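Local coordinates for protein LEOA (Escherichia coli, PDB 4AUR) that probably binds and hydrolyses GTP as a bacterial member of the dynamin family, with a GTPase domain joined to a long helical stalk, at residues L54-L59 and L140-V145. Sequence-based numbering, arbitrary orientation.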
loop_
_atom_site.group_PDB
_atom_site.type_symbol
_atom_site.label_atom_id
_atom_site.label_comp_id
_atom_site.label_asym_id
_atom_site.label_seq_id
_atom_site.Cartn_x
_atom_site.Cartn_y
_atom_site.Cartn_z
ATOM N N LEU A 54 36.512 -6.745 -20.061
ATOM C CA LEU A 54 36.778 -7.824 -19.112
ATOM C C LEU A 54 38.192 -7.804 -18.554
ATOM O O LEU A 54 39.147 -7.739 -19.297
ATOM C CB LEU A 54 36.554 -9.179 -19.767
ATOM C CG LEU A 54 36.821 -10.394 -18.889
ATOM C CD1 LEU A 54 36.005 -10.386 -17.614
ATOM C CD2 LEU A 54 36.481 -11.641 -19.667
ATOM N N ARG A 55 38.312 -7.912 -17.239
ATOM C CA ARG A 55 39.587 -7.857 -16.549
ATOM C C ARG A 55 39.714 -9.029 -15.599
ATOM O O ARG A 55 38.830 -9.273 -14.786
ATOM C CB ARG A 55 39.722 -6.565 -15.758
ATOM C CG ARG A 55 41.033 -6.469 -15.010
ATOM C CD ARG A 55 41.066 -5.261 -14.108
ATOM N NE ARG A 55 41.232 -4.055 -14.885
ATOM C CZ ARG A 55 41.048 -2.831 -14.418
ATOM N NH1 ARG A 55 40.689 -2.639 -13.155
ATOM N NH2 ARG A 55 41.220 -1.792 -15.227
ATOM N N ILE A 56 40.833 -9.739 -15.707
ATOM C CA ILE A 56 41.115 -10.888 -14.860
ATOM C C ILE A 56 42.395 -10.600 -14.101
ATOM O O ILE A 56 43.398 -10.204 -14.693
ATOM C CB ILE A 56 41.329 -12.167 -15.683
ATOM C CG1 ILE A 56 40.285 -12.283 -16.769
ATOM C CG2 ILE A 56 41.241 -13.405 -14.811
ATOM C CD1 ILE A 56 40.762 -11.741 -18.102
ATOM N N ALA A 57 42.371 -10.788 -12.796
ATOM C CA ALA A 57 43.598 -10.730 -12.034
ATOM C C ALA A 57 44.110 -12.144 -11.931
ATOM O O ALA A 57 43.442 -13.040 -11.392
ATOM C CB ALA A 57 43.358 -10.146 -10.668
ATOM N N LEU A 58 45.290 -12.350 -12.489
ATOM C CA LEU A 58 45.916 -13.646 -12.466
ATOM C C LEU A 58 46.938 -13.690 -11.351
ATOM O O LEU A 58 48.031 -13.145 -11.471
ATOM C CB LEU A 58 46.586 -13.913 -13.801
ATOM C CG LEU A 58 46.907 -15.384 -13.999
ATOM C CD1 LEU A 58 45.631 -16.206 -14.034
ATOM C CD2 LEU A 58 47.732 -15.578 -15.257
ATOM N N LEU A 59 46.559 -14.361 -10.273
ATOM C CA LEU A 59 47.364 -14.427 -9.047
ATOM C C LEU A 59 47.923 -15.822 -8.793
ATOM O O LEU A 59 47.261 -16.824 -9.076
ATOM C CB LEU A 59 46.509 -14.024 -7.844
ATOM C CG LEU A 59 45.922 -12.634 -7.949
ATOM C CD1 LEU A 59 45.201 -12.335 -6.657
ATOM C CD2 LEU A 59 47.034 -11.639 -8.201
ATOM N N LEU A 140 37.108 -10.899 -12.399
ATOM C CA LEU A 140 37.461 -12.275 -12.111
ATOM C C LEU A 140 38.859 -12.313 -11.522
ATOM O O LEU A 140 39.727 -11.563 -11.950
ATOM C CB LEU A 140 37.455 -13.080 -13.405
ATOM C CG LEU A 140 36.295 -13.995 -13.704
ATOM C CD1 LEU A 140 36.529 -14.724 -15.018
ATOM C CD2 LEU A 140 36.185 -14.996 -12.579
ATOM N N ILE A 141 39.080 -13.197 -10.565
ATOM C CA ILE A 141 40.390 -13.342 -9.946
ATOM C C ILE A 141 40.735 -14.811 -9.904
ATOM O O ILE A 141 39.997 -15.599 -9.363
ATOM C CB ILE A 141 40.392 -12.752 -8.523
ATOM C CG1 ILE A 141 39.998 -11.280 -8.567
ATOM C CG2 ILE A 141 41.754 -12.924 -7.861
ATOM C CD1 ILE A 141 40.181 -10.564 -7.257
ATOM N N PHE A 142 41.851 -15.183 -10.500
ATOM C CA PHE A 142 42.290 -16.578 -10.476
ATOM C C PHE A 142 43.474 -16.651 -9.578
ATOM O O PHE A 142 44.493 -16.063 -9.863
ATOM C CB PHE A 142 42.733 -17.080 -11.850
ATOM C CG PHE A 142 41.644 -17.121 -12.886
ATOM C CD1 PHE A 142 40.305 -17.217 -12.535
ATOM C CD2 PHE A 142 41.982 -17.117 -14.242
ATOM C CE1 PHE A 142 39.324 -17.280 -13.520
ATOM C CE2 PHE A 142 41.009 -17.185 -15.223
ATOM C CZ PHE A 142 39.681 -17.255 -14.861
ATOM N N TYR A 143 43.334 -17.361 -8.484
ATOM C CA TYR A 143 44.470 -17.628 -7.629
ATOM C C TYR A 143 44.903 -19.047 -7.933
ATOM O O TYR A 143 44.232 -19.996 -7.544
ATOM C CB TYR A 143 44.089 -17.469 -6.159
ATOM C CG TYR A 143 45.261 -17.111 -5.325
ATOM C CD1 TYR A 143 46.261 -18.037 -5.080
ATOM C CD2 TYR A 143 45.411 -15.838 -4.831
ATOM C CE1 TYR A 143 47.368 -17.713 -4.346
ATOM C CE2 TYR A 143 46.515 -15.505 -4.089
ATOM C CZ TYR A 143 47.484 -16.452 -3.850
ATOM O OH TYR A 143 48.582 -16.126 -3.119
ATOM N N VAL A 144 46.005 -19.190 -8.659
ATOM C CA VAL A 144 46.441 -20.499 -9.128
ATOM C C VAL A 144 47.456 -21.074 -8.170
ATOM O O VAL A 144 48.489 -20.440 -7.897
ATOM C CB VAL A 144 47.080 -20.423 -10.514
ATOM C CG1 VAL A 144 47.665 -21.769 -10.892
ATOM C CG2 VAL A 144 46.062 -19.986 -11.548
ATOM N N VAL A 145 47.163 -22.284 -7.686
ATOM C CA VAL A 145 48.017 -22.995 -6.716
ATOM C C VAL A 145 48.440 -24.390 -7.231
ATOM O O VAL A 145 48.188 -24.729 -8.396
ATOM C CB VAL A 145 47.326 -23.105 -5.343
ATOM C CG1 VAL A 145 46.981 -21.721 -4.828
ATOM C CG2 VAL A 145 46.092 -23.980 -5.418
#
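A57 and F142 are joined by a backbone hydrogen bond (F142 N to A57 O) in the parallel core of the mixed β-sheet of a P-loop GTPase domain, where strands 54-60 and 140-146 run side by side, flanked by strands 104-108 and 172-177. The segments run parallel, their axes inclined by 18°, and the bonding is uneven along them. At the start, L140 N reaches R55 O only weakly, at 3.4 Å; R55 turns its guanidinium to a salt bridge with E105 on the other neighbouring strand. The four later bonds are sound by contrast. A57 N lies 2.9 Å from L140 O, and in the next two, F142 N to A57 O and L59 N to F142 O, the donor is nearly in line with the C=O.

On the face covered by helix 66-74, I56 places CG2 over one face of the F142 ring, 4.0 Å from its centroid, a CH-pi contact. This methyl stands anti to the backbone N; β-branching suits I56 to an extended strand and sets a methyl close to the backbone, where it can meet the ring. L58 CD1 comes to the ring's edge in its plane, and W73 meets the ring edge-to-face, an environment suited to a flat hydrophobic group.

On the opposite face, the single methyl of A57 lies beside I141, CB to CG1 4.1 Å. The longer L59 branches at CG and reaches two neighbours, its CD1 on I141 CG2 and its CB against Y143 CD2. All the touching residues are buried, so the looser part is the weakly bonded start of the ladder and not a solvent-facing edge. Strand 54-60 leads into a probable Walker A loop, whose K66 NZ makes a weak hydrogen bond to L58 O. The ladder closes with V144 N bonded to L59 O at 2.7 Å, the donor tilted 19° from the carbonyl plane.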